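Synaptic vesicle membrane protein VAT-1 homolog-like (Homo sapiens, PDB 4A27) is a member of the quinone oxidoreductase subfamily of zinc-containing alcohol dehydrogenases and probably acts as an oxidoreductase. Local coordinates at residues 133-137 with 138-142; 190-193 with 194-197; 301-304 with 305-308. All coordinates share one frame; numbering follows the deposited sequence.

How the interactions relate
Each of the three interactions is a local one, in which the chain leaves a helix or a strand and the leaving residues bond back to it. Interaction 1 ends helix 124-137 partly inside the protein, with leucines packed against the parallel sheet and helix 154-163 and a subunit interface beside it. Interactions 2 and 3 lie at the surface: the first turns strand 189-192 into helix 197-204, the second closes helix 290-305. Backbone carbonyls are the acceptors at both helix ends, whereas the turn of interaction 2 adds a side-chain carboxylate. Interactions 1 and 3 come within about 6 Å at their nearest atoms without touching; interaction 2 stands apart, its centre 24 Å and 32 Å from theirs.

Interaction 1 (133-137 with 138-142); sequences MLFEV and ANLRE. With EDO (1,2-ethanediol), chain C.
Leu140 N donates to Leu134 O at 2.8 Å, almost in line with the carbonyl, and with a second backbone bond it ends helix 124-137. That second bond runs from Ala138 N to Met133 O at 2.9 Å and closes a wide pi-type turn.

Leu140 points its side chain toward the last helical turn. With CG anti to the backbone N (chi1 179°), its CD2 comes 4.2 Å from Leu134 CD2, the two leucines side by side and pointing the same way; both also touch Cys163 of helix 154-163. The Phe135 ring carries Leu134 CB over one face, and its CE1 lies 4.0 Å from Leu140 CB, with Leu140 O near the ring edge.

Past the helix end, Arg141 NE donates to Asn139 O at 2.9 Å, nearly straight at 165°, and NH2 adds a weak bond to the same oxygen. A bend at chi3 (-75°) folds the arginine back, placing Asn139 O at the guanidinium edge and Asn139 ND2 over one face. An ethanediol, probably a crystallisation additive, takes a bond from Asn139 N at 2.8 Å to its O2, which also bonds weakly with Asn139 O and Arg141 NH2; Leu231 O and Thr233 OG1 hold the molecule too.

Glu136 OE1 forms a salt bridge with Arg141 NH1 of the second subunit, and the reciprocal pair exists. Arg141 thus commits NE, and weakly NH2, to Asn139 O and NH1 to the partner's Glu136, which probably steadies both the helix exit and the dimer contact.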
# COMPACT_ATOMS: atom_id res chain seq x y z
N MET A 133 -8.99 4.56 2.37
CA MET A 133 -7.83 4.92 1.55
C MET A 133 -6.61 5.26 2.37
O MET A 133 -5.50 4.89 1.99
CB MET A 133 -8.17 6.05 0.60
CG MET A 133 -9.19 5.68 -0.46
SD MET A 133 -9.37 6.95 -1.77
CE MET A 133 -9.84 8.35 -0.69
N LEU A 134 -6.81 6.05 3.43
CA LEU A 134 -5.72 6.56 4.19
C LEU A 134 -5.09 5.53 5.09
O LEU A 134 -3.87 5.57 5.29
CB LEU A 134 -6.15 7.74 5.07
CG LEU A 134 -6.45 9.08 4.39
CD1 LEU A 134 -7.10 10.07 5.45
CD2 LEU A 134 -5.16 9.65 3.66
N PHE A 135 -5.90 4.64 5.67
CA PHE A 135 -5.41 3.75 6.69
C PHE A 135 -5.42 2.27 6.32
O PHE A 135 -4.70 1.52 6.94
CB PHE A 135 -6.17 3.95 8.00
CG PHE A 135 -6.12 5.35 8.50
CD1 PHE A 135 -4.94 5.86 9.05
CD2 PHE A 135 -7.27 6.15 8.50
CE1 PHE A 135 -4.89 7.20 9.55
CE2 PHE A 135 -7.23 7.47 9.01
CZ PHE A 135 -6.03 7.99 9.52
N GLU A 136 -6.19 1.85 5.32
CA GLU A 136 -6.17 0.47 4.87
C GLU A 136 -5.41 0.30 3.55
O GLU A 136 -4.63 -0.62 3.45
CB GLU A 136 -7.56 -0.08 4.82
CG GLU A 136 -8.22 -0.15 6.21
CD GLU A 136 -7.65 -1.26 7.12
OE1 GLU A 136 -6.94 -2.14 6.60
OE2 GLU A 136 -7.90 -1.25 8.35
N VAL A 137 -5.56 1.20 2.57
CA VAL A 137 -4.78 1.10 1.35
C VAL A 137 -3.39 1.71 1.59
O VAL A 137 -2.39 1.00 1.61
CB VAL A 137 -5.51 1.73 0.16
CG1 VAL A 137 -4.64 1.65 -1.06
CG2 VAL A 137 -6.86 1.05 -0.06
N ALA A 138 -3.33 3.01 1.84
CA ALA A 138 -2.14 3.61 2.31
C ALA A 138 -2.13 3.30 3.80
O ALA A 138 -3.11 2.75 4.34
CB ALA A 138 -2.18 5.13 2.03
N ASN A 139 -1.03 3.63 4.46
CA ASN A 139 -0.92 3.49 5.94
C ASN A 139 -0.41 4.86 6.41
O ASN A 139 0.75 5.00 6.72
CB ASN A 139 0.10 2.35 6.27
CG ASN A 139 0.37 2.20 7.75
OD1 ASN A 139 -0.41 2.64 8.60
ND2 ASN A 139 1.52 1.57 8.08
N LEU A 140 -1.29 5.86 6.43
CA LEU A 140 -0.93 7.20 6.88
C LEU A 140 -0.43 7.21 8.31
O LEU A 140 -1.11 6.71 9.19
CB LEU A 140 -2.12 8.17 6.77
CG LEU A 140 -1.87 9.61 7.22
CD1 LEU A 140 -0.81 10.34 6.32
CD2 LEU A 140 -3.20 10.35 7.27
N ARG A 141 0.74 7.80 8.51
CA ARG A 141 1.40 7.92 9.85
C ARG A 141 1.98 9.32 10.04
O ARG A 141 2.07 10.09 9.09
CB ARG A 141 2.58 6.88 10.00
CG ARG A 141 2.12 5.43 10.26
CD ARG A 141 3.17 4.38 9.75
NE ARG A 141 3.12 4.29 8.29
CZ ARG A 141 4.04 3.73 7.52
NH1 ARG A 141 5.12 3.17 8.04
NH2 ARG A 141 3.85 3.72 6.21
N GLU A 142 2.41 9.60 11.28
CA GLU A 142 3.00 10.86 11.70
C GLU A 142 4.04 11.39 10.76
O GLU A 142 4.89 10.64 10.33
CB GLU A 142 3.65 10.74 13.10
CG GLU A 142 2.73 11.00 14.26
CD GLU A 142 3.46 11.18 15.60
OE1 GLU A 142 4.42 12.00 15.68
OE2 GLU A 142 3.08 10.50 16.59
C1 EDO C . 2.87 5.54 2.10
O1 EDO C . 3.05 5.13 0.73
C2 EDO C . 1.53 5.02 2.60
O2 EDO C . 1.65 4.18 3.76

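Interaction 2 (190-193 with 194-197); sequences LFDR and NADY
Asp192 accepts both hydrogen bonds of this turn, from Asn194 N and Ala195 N. Its OD1 takes the first at 2.8 Å from Asn194 N, met nearly along the carboxylate C-O bond. The carboxylate can reach over the turn because CG stands anti to the backbone N (chi1 -175°). The second bond joins Asp192 O to Ala195 N at 3.2 Å; here the donor stands above the carbonyl plane. One residue therefore holds two successive amides, one with its side chain and one with its backbone.

The charged and amide side chains at the outer corner run alongside each other. Arg193 and Asn194 point the same way, with guanidinium and amide planes 74° apart, and Asn194 OD1 lies over one guanidinium face, 3.4 Å from Arg193 NH2, without a hydrogen bond between them. The guanidinium instead donates through NE to Ser176 OG.

Carbon contacts add to the polar ones. Phe191 CB meets Tyr197 CB at 3.8 Å, while Ala195 CB rests on Asp192 CB at 3.7 Å. Phe191 also packs on Val201 and Ile204 of the following helix.

The tyrosine ring makes a separate, edge-on approach. Tyr197 has its ring carbon between backbone N and carbonyl carbon (chi1 59°), a pose that brings the edge at CD2 to within 3.7 Å of Arg193 O. Its ring also meets that of His149.

The whole is a type I beta turn from Asp192 to Ala195, combined with an Asx turn, Asp192 OD1 to Asn194 N. It links strand 189-192, the outermost of the parallel sheet on this side, to helix 197-204, in the strand-to-helix manner of the Rossmann-type nucleotide-binding fold to which the zinc-binding dehydrogenase region belongs.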
# COMPACT_ATOMS: atom_id res chain seq x y z
N LEU A 190 -3.18 25.25 0.02
CA LEU A 190 -4.23 25.11 -0.97
C LEU A 190 -3.78 25.72 -2.29
O LEU A 190 -3.25 26.82 -2.31
CB LEU A 190 -5.50 25.82 -0.46
CG LEU A 190 -6.83 25.52 -1.14
CD1 LEU A 190 -7.22 24.04 -1.01
CD2 LEU A 190 -7.96 26.42 -0.60
N PHE A 191 -4.00 25.01 -3.39
CA PHE A 191 -3.55 25.46 -4.70
C PHE A 191 -4.66 25.49 -5.74
O PHE A 191 -5.69 24.81 -5.64
CB PHE A 191 -2.40 24.58 -5.20
CG PHE A 191 -1.22 24.60 -4.30
CD1 PHE A 191 -0.64 25.81 -3.91
CD2 PHE A 191 -0.70 23.43 -3.79
CE1 PHE A 191 0.45 25.84 -3.06
CE2 PHE A 191 0.40 23.46 -2.94
CZ PHE A 191 0.97 24.66 -2.57
N ASP A 192 -4.43 26.32 -6.74
CA ASP A 192 -5.38 26.50 -7.79
C ASP A 192 -5.29 25.30 -8.67
O ASP A 192 -4.21 24.91 -9.14
CB ASP A 192 -5.07 27.75 -8.60
CG ASP A 192 -6.14 28.04 -9.64
OD1 ASP A 192 -6.64 27.09 -10.29
OD2 ASP A 192 -6.48 29.22 -9.81
N ARG A 193 -6.46 24.71 -8.87
CA ARG A 193 -6.67 23.50 -9.65
C ARG A 193 -6.03 23.65 -11.02
O ARG A 193 -5.20 22.85 -11.39
CB ARG A 193 -8.19 23.32 -9.78
CG ARG A 193 -8.68 21.97 -10.16
CD ARG A 193 -10.17 21.87 -9.83
NE ARG A 193 -10.93 22.93 -10.49
CZ ARG A 193 -11.35 22.90 -11.76
NH1 ARG A 193 -11.10 21.85 -12.53
NH2 ARG A 193 -12.04 23.94 -12.26
N ASN A 194 -6.39 24.73 -11.71
CA ASN A 194 -5.95 24.98 -13.09
C ASN A 194 -4.57 25.63 -13.27
O ASN A 194 -4.13 25.84 -14.40
CB ASN A 194 -6.98 25.87 -13.78
CG ASN A 194 -8.34 25.24 -13.82
OD1 ASN A 194 -9.29 25.77 -13.25
ND2 ASN A 194 -8.46 24.09 -14.51
N ALA A 195 -3.90 25.96 -12.16
CA ALA A 195 -2.52 26.44 -12.20
C ALA A 195 -1.62 25.22 -12.41
O ALA A 195 -2.10 24.17 -12.85
CB ALA A 195 -2.18 27.15 -10.91
N ASP A 196 -0.32 25.35 -12.12
CA ASP A 196 0.57 24.17 -12.11
C ASP A 196 1.11 23.94 -10.71
O ASP A 196 2.28 24.18 -10.39
CB ASP A 196 1.67 24.27 -13.17
CG ASP A 196 1.27 23.62 -14.49
OD1 ASP A 196 0.35 22.77 -14.49
OD2 ASP A 196 1.88 23.95 -15.52
N TYR A 197 0.19 23.47 -9.88
CA TYR A 197 0.43 23.09 -8.49
C TYR A 197 1.64 22.17 -8.29
O TYR A 197 2.30 22.24 -7.25
CB TYR A 197 -0.85 22.43 -7.93
CG TYR A 197 -1.29 21.20 -8.70
CD1 TYR A 197 -0.75 19.94 -8.42
CD2 TYR A 197 -2.22 21.29 -9.74
CE1 TYR A 197 -1.12 18.82 -9.14
CE2 TYR A 197 -2.60 20.16 -10.46
CZ TYR A 197 -2.05 18.94 -10.16
OH TYR A 197 -2.41 17.81 -10.87

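Interaction 3 (301-304 with 305-308); sequences IGLY and NQKK
Leu303 O and Tyr304 O receive the two backbone bonds that finish helix 290-305. Lys308 N reaches back to Leu303 O at 3.0 Å, and Lys307 N reaches Tyr304 O at 2.9 Å, the latter donor standing above the carbonyl plane. The chain can make this reversal because Lys307 has positive phi (66°), which swings it out of the helical path; the pair of bonds defines a Schellman motif. Just before it, regular helical bonds persist, with Asn305 N to Ile301 O at 2.9 Å and Gln306 N to Gly302 O at 3.1 Å.

Side chains fill in around this frame. Lys308 CD and Gln306 OE1 both approach Leu303 CD2, the lysine carbon at 3.9 Å, so that the aliphatic part of the lysine crosses the leucine branch. Gln306 keeps an extended chain beyond CG, which carries its amide along the helix past Gly302 O. Asn305 lies beside Ile301, both pointing the same way, and its ND2 comes 3.7 Å from Ile301 CG2. Asn305 OD1, in turn, meets the edge of the Tyr304 ring in the ring plane, 3.5 Å from CD2, the amide and ring planes being 66° apart.

The next shell probably positions the tyrosine. With CG anti to the backbone N (chi1 178°), the ring projects inward onto Met115, and Tyr304 OH is hydrogen-bonded to Glu119 OE1 of helix 117-121. Lys307 NZ makes a long, weak ion pair with Asp114 OD2, Asn305 touches Pro112, and Lys308 rests on Thr165. The end of helix 290-305 is thereby set against helix 117-121 and the loop preceding it, while the loop beyond leads on to strand 313-317.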
# COMPACT_ATOMS: atom_id res chain seq x y z
N ILE A 301 -17.42 6.74 13.97
CA ILE A 301 -18.42 7.24 14.92
C ILE A 301 -17.75 7.66 16.23
O ILE A 301 -18.16 8.67 16.85
CB ILE A 301 -19.56 6.23 15.15
CG1 ILE A 301 -20.52 6.19 13.96
CG2 ILE A 301 -20.43 6.63 16.35
CD1 ILE A 301 -21.55 5.05 14.09
N GLY A 302 -16.73 6.90 16.65
CA GLY A 302 -15.90 7.28 17.81
C GLY A 302 -15.28 8.66 17.62
O GLY A 302 -15.40 9.49 18.49
N LEU A 303 -14.69 8.91 16.45
CA LEU A 303 -14.14 10.22 16.12
C LEU A 303 -15.22 11.31 16.10
O LEU A 303 -15.02 12.40 16.66
CB LEU A 303 -13.39 10.19 14.76
CG LEU A 303 -12.09 9.37 14.74
CD1 LEU A 303 -11.48 9.32 13.32
CD2 LEU A 303 -11.07 9.93 15.75
N TYR A 304 -16.37 11.04 15.46
CA TYR A 304 -17.48 12.00 15.46
C TYR A 304 -17.90 12.44 16.90
O TYR A 304 -18.12 13.62 17.18
CB TYR A 304 -18.69 11.44 14.77
CG TYR A 304 -19.87 12.36 14.78
CD1 TYR A 304 -20.03 13.34 13.80
CD2 TYR A 304 -20.84 12.27 15.77
CE1 TYR A 304 -21.11 14.18 13.79
CE2 TYR A 304 -21.95 13.12 15.77
CZ TYR A 304 -22.06 14.06 14.75
OH TYR A 304 -23.11 14.92 14.69
N ASN A 305 -18.02 11.45 17.77
CA ASN A 305 -18.40 11.69 19.19
C ASN A 305 -17.36 12.46 20.01
O ASN A 305 -17.70 13.17 20.94
CB ASN A 305 -18.70 10.36 19.87
CG ASN A 305 -20.03 9.73 19.36
OD1 ASN A 305 -20.84 10.39 18.75
ND2 ASN A 305 -20.20 8.44 19.58
N GLN A 306 -16.09 12.30 19.67
CA GLN A 306 -15.03 13.10 20.24
C GLN A 306 -14.89 14.46 19.53
O GLN A 306 -13.98 15.23 19.85
CB GLN A 306 -13.70 12.36 20.15
CG GLN A 306 -13.63 11.09 20.99
CD GLN A 306 -12.35 10.28 20.71
OE1 GLN A 306 -11.69 10.47 19.70
NE2 GLN A 306 -12.02 9.38 21.62
N LYS A 307 -15.77 14.74 18.56
CA LYS A 307 -15.82 16.04 17.87
C LYS A 307 -14.58 16.28 17.05
O LYS A 307 -14.23 17.41 16.79
CB LYS A 307 -16.00 17.21 18.85
CG LYS A 307 -17.06 16.99 19.92
CD LYS A 307 -18.45 17.02 19.32
CE LYS A 307 -19.50 16.89 20.37
NZ LYS A 307 -20.84 17.02 19.74
N LYS A 308 -13.95 15.21 16.59
CA LYS A 308 -12.81 15.33 15.70
C LYS A 308 -13.15 15.33 14.23
O LYS A 308 -12.34 15.73 13.43
CB LYS A 308 -11.82 14.22 15.99
CG LYS A 308 -11.10 14.47 17.35
CD LYS A 308 -10.40 13.22 17.83
CE LYS A 308 -9.56 13.49 19.15
NZ LYS A 308 -8.16 13.85 18.79